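Local coordinates for protein arylsulfatase (Pseudoalteromonas sp. MB47, PDB 7AJ0) that probably removes sulfate ester groups from the algal polysaccharide fucoidan, as a calcium-binding sulfatase of the alkaline phosphatase clan that assembles as a hexamer, at residues Val54-Val59 / Leu319-Ser324; Asp60-Gly65 / Arg354-Ala359; Ala153-Trp158 / Phe262-Ser267. All coordinates share one frame; numbering follows the deposited sequence.

Contact 1 (Val54-Val59 / Leu319-Ser324)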
# COMPACT_ATOMS: atom_id res chain seq x y z
N VAL A 54 -39.62 2.57 -30.92
CA VAL A 54 -38.53 2.74 -29.97
C VAL A 54 -37.26 2.23 -30.62
O VAL A 54 -37.24 1.14 -31.19
CB VAL A 54 -38.79 2.00 -28.64
CG1 VAL A 54 -37.62 2.19 -27.70
CG2 VAL A 54 -40.08 2.48 -28.00
N LEU A 55 -36.20 3.03 -30.55
CA LEU A 55 -34.87 2.64 -31.00
C LEU A 55 -33.93 2.76 -29.81
O LEU A 55 -33.73 3.85 -29.29
CB LEU A 55 -34.40 3.52 -32.16
CG LEU A 55 -32.97 3.28 -32.64
CD1 LEU A 55 -32.81 1.90 -33.25
CD2 LEU A 55 -32.57 4.37 -33.64
N VAL A 56 -33.40 1.62 -29.37
CA VAL A 56 -32.44 1.58 -28.27
C VAL A 56 -31.06 1.36 -28.87
O VAL A 56 -30.77 0.28 -29.39
CB VAL A 56 -32.79 0.49 -27.25
CG1 VAL A 56 -31.83 0.54 -26.07
CG2 VAL A 56 -34.23 0.64 -26.78
N LEU A 57 -30.22 2.39 -28.82
CA LEU A 57 -28.83 2.28 -29.26
C LEU A 57 -27.98 1.88 -28.07
O LEU A 57 -27.77 2.67 -27.14
CB LEU A 57 -28.35 3.60 -29.86
CG LEU A 57 -29.09 4.10 -31.10
CD1 LEU A 57 -28.64 5.50 -31.46
CD2 LEU A 57 -28.88 3.14 -32.26
N LEU A 58 -27.51 0.64 -28.07
CA LEU A 58 -26.81 0.05 -26.94
C LEU A 58 -25.35 -0.14 -27.33
O LEU A 58 -25.02 -1.05 -28.09
CB LEU A 58 -27.46 -1.27 -26.53
CG LEU A 58 -27.03 -1.89 -25.21
CD1 LEU A 58 -27.37 -1.00 -24.03
CD2 LEU A 58 -27.70 -3.25 -25.06
N VAL A 59 -24.48 0.72 -26.81
CA VAL A 59 -23.05 0.60 -27.03
C VAL A 59 -22.46 -0.29 -25.95
O VAL A 59 -22.90 -0.28 -24.80
CB VAL A 59 -22.38 1.99 -27.04
CG1 VAL A 59 -20.93 1.87 -27.47
CG2 VAL A 59 -23.13 2.93 -27.96
N LEU A 319 -39.04 7.10 -30.22
CA LEU A 319 -38.22 7.36 -29.05
C LEU A 319 -36.84 6.74 -29.28
O LEU A 319 -36.74 5.54 -29.53
CB LEU A 319 -38.88 6.78 -27.80
CG LEU A 319 -38.05 6.73 -26.52
CD1 LEU A 319 -37.61 8.13 -26.10
CD2 LEU A 319 -38.86 6.06 -25.41
N ILE A 320 -35.80 7.56 -29.21
CA ILE A 320 -34.42 7.11 -29.37
C ILE A 320 -33.75 7.15 -28.00
O ILE A 320 -33.69 8.21 -27.37
CB ILE A 320 -33.64 7.95 -30.39
CG1 ILE A 320 -34.34 7.91 -31.75
CG2 ILE A 320 -32.21 7.44 -30.51
CD1 ILE A 320 -33.61 8.68 -32.84
N ILE A 321 -33.25 6.01 -27.55
CA ILE A 321 -32.50 5.90 -26.30
C ILE A 321 -31.09 5.45 -26.65
O ILE A 321 -30.91 4.40 -27.29
CB ILE A 321 -33.17 4.92 -25.32
CG1 ILE A 321 -34.47 5.53 -24.79
CG2 ILE A 321 -32.22 4.59 -24.17
CD1 ILE A 321 -35.31 4.59 -23.95
N PHE A 322 -30.11 6.24 -26.24
CA PHE A 322 -28.69 5.92 -26.43
C PHE A 322 -28.10 5.64 -25.05
O PHE A 322 -28.17 6.49 -24.16
CB PHE A 322 -27.97 7.08 -27.12
CG PHE A 322 -26.51 6.83 -27.35
CD1 PHE A 322 -25.58 7.08 -26.36
CD2 PHE A 322 -26.06 6.34 -28.57
CE1 PHE A 322 -24.24 6.85 -26.57
CE2 PHE A 322 -24.72 6.11 -28.79
CZ PHE A 322 -23.81 6.36 -27.79
N THR A 323 -27.52 4.46 -24.88
CA THR A 323 -27.03 4.06 -23.57
C THR A 323 -25.94 3.00 -23.74
O THR A 323 -25.61 2.60 -24.85
CB THR A 323 -28.18 3.55 -22.69
OG1 THR A 323 -27.71 3.31 -21.36
CG2 THR A 323 -28.75 2.25 -23.25
N SER A 324 -25.39 2.57 -22.61
CA SER A 324 -24.37 1.54 -22.55
C SER A 324 -24.87 0.40 -21.67
O SER A 324 -25.87 0.53 -20.95
CB SER A 324 -23.06 2.10 -22.00
OG SER A 324 -22.11 1.08 -21.81

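Contact 2 (Asp60-Gly65 / Arg354-Ala359). With CA (calcium ion), chain G.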
# COMPACT_ATOMS: atom_id res chain seq x y z
N ASP A 60 -21.45 -1.08 -26.32
CA ASP A 60 -20.86 -2.06 -25.42
C ASP A 60 -19.66 -1.46 -24.70
O ASP A 60 -18.76 -0.90 -25.34
CB ASP A 60 -20.44 -3.30 -26.22
CG ASP A 60 -20.20 -4.51 -25.33
OD1 ASP A 60 -20.36 -4.40 -24.10
OD2 ASP A 60 -19.86 -5.58 -25.88
N ASP A 61 -19.67 -1.56 -23.37
CA ASP A 61 -18.53 -1.16 -22.54
C ASP A 61 -18.16 0.30 -22.75
O ASP A 61 -16.98 0.67 -22.77
CB ASP A 61 -17.32 -2.06 -22.81
CG ASP A 61 -17.53 -3.49 -22.35
OD1 ASP A 61 -18.62 -3.78 -21.81
OD2 ASP A 61 -16.61 -4.32 -22.51
N LEU A 62 -19.17 1.15 -22.89
CA LEU A 62 -18.96 2.58 -23.07
C LEU A 62 -19.00 3.28 -21.72
O LEU A 62 -19.95 3.11 -20.95
CB LEU A 62 -20.03 3.16 -23.99
CG LEU A 62 -19.86 4.63 -24.38
CD1 LEU A 62 -18.75 4.77 -25.42
CD2 LEU A 62 -21.16 5.22 -24.90
N GLY A 63 -17.97 4.08 -21.44
CA GLY A 63 -17.90 4.76 -20.17
C GLY A 63 -18.79 5.99 -20.10
O GLY A 63 -19.17 6.58 -21.11
N TRP A 64 -19.11 6.37 -18.86
CA TRP A 64 -19.97 7.53 -18.63
C TRP A 64 -19.47 8.77 -19.34
O TRP A 64 -20.26 9.58 -19.84
CB TRP A 64 -20.07 7.79 -17.12
CG TRP A 64 -21.10 8.79 -16.70
CD1 TRP A 64 -22.39 8.54 -16.34
CD2 TRP A 64 -20.92 10.21 -16.58
NE1 TRP A 64 -23.02 9.71 -16.00
CE2 TRP A 64 -22.14 10.75 -16.14
CE3 TRP A 64 -19.84 11.07 -16.80
CZ2 TRP A 64 -22.32 12.11 -15.92
CZ3 TRP A 64 -20.02 12.43 -16.57
CH2 TRP A 64 -21.25 12.93 -16.14
N GLY A 65 -18.15 8.94 -19.41
CA GLY A 65 -17.56 10.13 -19.97
C GLY A 65 -17.02 10.01 -21.37
O GLY A 65 -16.33 10.93 -21.83
N ARG A 354 -22.55 3.37 -13.43
CA ARG A 354 -23.05 4.68 -13.84
C ARG A 354 -22.64 4.92 -15.29
O ARG A 354 -21.46 5.12 -15.59
CB ARG A 354 -22.51 5.78 -12.92
CG ARG A 354 -23.32 7.06 -13.00
CD ARG A 354 -22.81 8.10 -12.02
NE ARG A 354 -23.54 9.36 -12.14
CZ ARG A 354 -23.32 10.42 -11.36
NH1 ARG A 354 -22.40 10.37 -10.41
NH2 ARG A 354 -24.03 11.53 -11.54
N ILE A 355 -23.63 4.93 -16.19
CA ILE A 355 -23.37 4.81 -17.62
C ILE A 355 -24.06 5.96 -18.34
O ILE A 355 -24.98 6.60 -17.81
CB ILE A 355 -23.88 3.46 -18.17
CG1 ILE A 355 -25.30 3.21 -17.68
CG2 ILE A 355 -22.96 2.33 -17.74
CD1 ILE A 355 -26.25 2.74 -18.75
N PRO A 356 -23.64 6.24 -19.58
CA PRO A 356 -24.31 7.28 -20.36
C PRO A 356 -25.75 6.90 -20.67
O PRO A 356 -26.07 5.73 -20.86
CB PRO A 356 -23.48 7.37 -21.65
CG PRO A 356 -22.22 6.60 -21.38
CD PRO A 356 -22.57 5.58 -20.34
N GLY A 357 -26.61 7.92 -20.74
CA GLY A 357 -28.00 7.70 -21.06
C GLY A 357 -28.65 8.92 -21.67
O GLY A 357 -28.76 9.97 -21.02
N ILE A 358 -29.09 8.81 -22.92
CA ILE A 358 -29.66 9.93 -23.66
C ILE A 358 -31.02 9.51 -24.19
O ILE A 358 -31.16 8.43 -24.78
CB ILE A 358 -28.75 10.38 -24.82
CG1 ILE A 358 -27.38 10.79 -24.29
CG2 ILE A 358 -29.40 11.52 -25.59
CD1 ILE A 358 -26.30 10.81 -25.36
N ALA A 359 -32.02 10.37 -23.99
CA ALA A 359 -33.36 10.17 -24.52
C ALA A 359 -33.66 11.30 -25.49
O ALA A 359 -33.59 12.47 -25.12
CB ALA A 359 -34.40 10.13 -23.40
CA CA G . -20.61 -4.85 -21.99
O HOH W 1 -18.70 4.56 -15.99
O HOH W 2 -25.91 8.55 -16.43

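Contact 3 (Ala153-Trp158 / Phe262-Ser267)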
# COMPACT_ATOMS: atom_id res chain seq x y z
N ALA A 153 -37.05 -6.53 -33.09
CA ALA A 153 -35.78 -7.08 -33.54
C ALA A 153 -34.67 -6.69 -32.58
O ALA A 153 -34.69 -5.61 -31.98
CB ALA A 153 -35.43 -6.61 -34.95
N LEU A 154 -33.69 -7.58 -32.45
CA LEU A 154 -32.41 -7.28 -31.83
C LEU A 154 -31.34 -7.53 -32.88
O LEU A 154 -31.24 -8.64 -33.41
CB LEU A 154 -32.17 -8.13 -30.58
CG LEU A 154 -30.94 -7.71 -29.76
CD1 LEU A 154 -31.21 -7.93 -28.28
CD2 LEU A 154 -29.70 -8.47 -30.20
N ILE A 155 -30.56 -6.49 -33.18
CA ILE A 155 -29.53 -6.56 -34.20
C ILE A 155 -28.21 -6.19 -33.53
O ILE A 155 -28.02 -5.04 -33.12
CB ILE A 155 -29.83 -5.65 -35.40
CG1 ILE A 155 -31.05 -6.19 -36.15
CG2 ILE A 155 -28.62 -5.54 -36.30
CD1 ILE A 155 -31.50 -5.34 -37.32
N GLY A 156 -27.31 -7.17 -33.42
CA GLY A 156 -26.01 -6.93 -32.82
C GLY A 156 -25.65 -7.94 -31.76
O GLY A 156 -25.97 -9.13 -31.87
N LYS A 157 -24.99 -7.48 -30.70
CA LYS A 157 -24.51 -8.38 -29.66
C LYS A 157 -25.67 -8.85 -28.78
O LYS A 157 -26.52 -8.07 -28.37
CB LYS A 157 -23.46 -7.67 -28.81
CG LYS A 157 -22.96 -8.48 -27.62
CD LYS A 157 -22.07 -7.65 -26.72
CE LYS A 157 -21.85 -8.33 -25.38
NZ LYS A 157 -21.14 -7.46 -24.41
N TRP A 158 -25.67 -10.15 -28.49
CA TRP A 158 -26.66 -10.75 -27.60
C TRP A 158 -26.03 -11.01 -26.24
O TRP A 158 -26.22 -10.24 -25.29
CB TRP A 158 -27.21 -12.04 -28.20
CG TRP A 158 -28.28 -12.71 -27.40
CD1 TRP A 158 -28.37 -14.04 -27.11
CD2 TRP A 158 -29.43 -12.10 -26.79
NE1 TRP A 158 -29.49 -14.30 -26.36
CE2 TRP A 158 -30.16 -13.12 -26.15
CE3 TRP A 158 -29.91 -10.79 -26.72
CZ2 TRP A 158 -31.34 -12.87 -25.46
CZ3 TRP A 158 -31.08 -10.54 -26.03
CH2 TRP A 158 -31.78 -11.58 -25.41
N PHE A 262 -42.15 -0.30 -34.96
CA PHE A 262 -40.98 -1.14 -34.78
C PHE A 262 -40.38 -0.91 -33.40
O PHE A 262 -40.42 0.20 -32.86
CB PHE A 262 -39.92 -0.90 -35.87
CG PHE A 262 -39.19 0.41 -35.75
CD1 PHE A 262 -38.14 0.56 -34.85
CD2 PHE A 262 -39.53 1.49 -36.55
CE1 PHE A 262 -37.46 1.75 -34.74
CE2 PHE A 262 -38.85 2.69 -36.45
CZ PHE A 262 -37.81 2.82 -35.54
N TYR A 263 -39.84 -1.98 -32.82
CA TYR A 263 -39.03 -1.91 -31.61
C TYR A 263 -37.70 -2.56 -31.94
O TYR A 263 -37.63 -3.78 -32.14
CB TYR A 263 -39.71 -2.62 -30.44
CG TYR A 263 -38.97 -2.43 -29.14
CD1 TYR A 263 -37.84 -3.18 -28.85
CD2 TYR A 263 -39.38 -1.49 -28.20
CE1 TYR A 263 -37.15 -3.01 -27.67
CE2 TYR A 263 -38.70 -1.31 -27.02
CZ TYR A 263 -37.58 -2.07 -26.75
OH TYR A 263 -36.89 -1.91 -25.58
N LEU A 264 -36.64 -1.75 -31.99
CA LEU A 264 -35.32 -2.21 -32.41
C LEU A 264 -34.32 -1.92 -31.30
O LEU A 264 -34.18 -0.78 -30.87
CB LEU A 264 -34.89 -1.54 -33.71
CG LEU A 264 -33.43 -1.78 -34.11
CD1 LEU A 264 -33.17 -3.27 -34.29
CD2 LEU A 264 -33.08 -1.03 -35.38
N ILE A 265 -33.61 -2.96 -30.87
CA ILE A 265 -32.41 -2.82 -30.04
C ILE A 265 -31.22 -3.00 -30.98
O ILE A 265 -30.91 -4.11 -31.40
CB ILE A 265 -32.38 -3.82 -28.90
CG1 ILE A 265 -33.50 -3.53 -27.90
CG2 ILE A 265 -31.02 -3.79 -28.21
CD1 ILE A 265 -33.67 -4.60 -26.84
N HIS A 266 -30.55 -1.90 -31.32
CA HIS A 266 -29.32 -1.95 -32.09
C HIS A 266 -28.16 -2.04 -31.11
O HIS A 266 -27.80 -1.06 -30.46
CB HIS A 266 -29.18 -0.72 -32.99
CG HIS A 266 -28.01 -0.80 -33.92
ND1 HIS A 266 -28.09 -1.38 -35.17
CD2 HIS A 266 -26.72 -0.41 -33.77
CE1 HIS A 266 -26.90 -1.32 -35.76
NE2 HIS A 266 -26.06 -0.73 -34.93
N SER A 267 -27.56 -3.23 -31.02
CA SER A 267 -26.56 -3.55 -30.01
C SER A 267 -25.19 -3.60 -30.67
O SER A 267 -24.76 -4.64 -31.17
CB SER A 267 -26.93 -4.88 -29.33
OG SER A 267 -25.93 -5.30 -28.42

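Contact 1 (Val54-Val59 / Leu319-Ser324)
The F322 ring lies against two side chains of the neighbouring strand, L57 and V59. F322 CD2 meets L57 CB at 3.8 Å, and L57 CD1 reaches the ring edge in the ring plane. At the far end of the ring, F322 CZ packs against V59 CG2 at 3.5 Å. F322 CG is anti to the backbone N (chi1 -180°), which swings the ring towards the L57 and V59 side chains. L57 also runs beside I320, CD1 to CG2 at 4.2 Å. On the other face of the sheet, L58 and T323 point the same way, and L58 CD1 touches T323 CG2 at 3.6 Å. The T323 hydroxyl is held outside the pair, by the P356 carbonyl. Between the faces, five backbone hydrogen bonds join the strands in parallel register, from L55 N to L319 O (2.8 Å) through to V59 N to T323 O (2.9 Å). This parallel pair lies in the core of the large mixed sheet of the alpha/beta sulfatase fold, with the calcium site just past the strand ends. L57, I320 and F322 pack against helix 290-311. V54, L319, I321 and T323 face helix 377-387. Strand 262-267 flanks 54-59, and strand 354-360 flanks 319-324.

Contact 2 (Asp60-Gly65 / Arg354-Ala359)
W64 reaches from the loop across R354 and I355. W64 CB sits 3.4 Å from R354 O. Its CG is anti to the backbone N (chi1 -170°), carrying the indole along the R354 side chain. W64 CD1 then meets R354 CG at 3.8 Å and lies near I355 O. Next along the ring edge, W64 NE1 is 3.9 Å from R354 NE, with the indole and guanidinium planes 63° apart, so the two do not stack flat. No direct hydrogen bond joins the segments. Instead, one water donates to I355 O at 2.6 Å and accepts a weak bond from W64 NE1. A second donates to R354 O and accepts a weak bond from W64 N. This loop follows the first strand of the sulfatase sheet and, as in other members of the alkaline phosphatase clan, carries metal ligands at its start. D60 OD1 binds the calcium ion at 2.2 Å and D61 OD1 binds it at 2.3 Å; C102, D325 and N326 complete the site. On the other segment, the P356 ring packs against the loop: P356 CG lies 3.1 Å from G63 O and 3.9 Å from L62 CD2. The R354 guanidinium is held beyond the pair, with NH2 bonded to T94 O and to A75 O of a neighbouring subunit. W64 packs on G71 of that same subunit.

Contact 3 (Ala153-Trp158 / Phe262-Ser267)
S267 meets K157 through both its hydroxyl and its backbone. S267 OG donates to K157 O at 2.8 Å, arriving well off the line of the carbonyl (118° at the oxygen). S267 O accepts K157 N at 2.9 Å. S267 OG is anti to the backbone N (chi1 175°), which places the hydroxyl alongside K157, and K157 CB lies 3.4 Å from it. The chain turns at G156, whose phi of 130° lies in a backbone region normally open only to glycine and lets G156 CA approach S267 O at 3.1 Å. Before the turn the strands run parallel. I155 N bonds to I265 O, and S267 N to I155 O at 2.8 Å. Apolar contacts flank these bonds: L264 CD1 meets I155 CD1 at 4.0 Å on one face, and L154 CD1 meets I265 CG2 at 4.1 Å on the other. I155 O lies over one face of the H266 ring. In the next shell, R106 also bonds to S267 OG, and S248 holds H266 ND1. The extended K157 chain carries NZ to a salt bridge with the calcium ligand D60. This parallel pair belongs to the mixed sheet of the sulfatase fold, and its C-terminal end leads through K157 to the calcium site. A153, I155 and L264 pack on helix 240-258, while H266 touches helix 290-311. Strand 53-59 lies beside 262-267, and strand 175-177 beside 151-155.

Overall arrangement
All three contacts are buried and share one mixed sheet. Contacts 1 and 3 are parallel strand pairs, and V56 bonds L264 and H266 to join them side by side. Contact 2 starts where strand 54-59 ends. Its second segment borders 319-324 in antiparallel fashion, with I358 N bonded to F322 O. The chemistry shifts along the strands. Contact 1 is almost wholly apolar beyond its backbone bonds. Contact 3 turns polar at its C-terminal end, while contact 2 binds the metal at one end and elsewhere is mainly packing of W64 and P356, with water bridges that include weak bonds. Centres of contacts 2 and 3 are about 17 Å apart, yet D60 and K157 connect them.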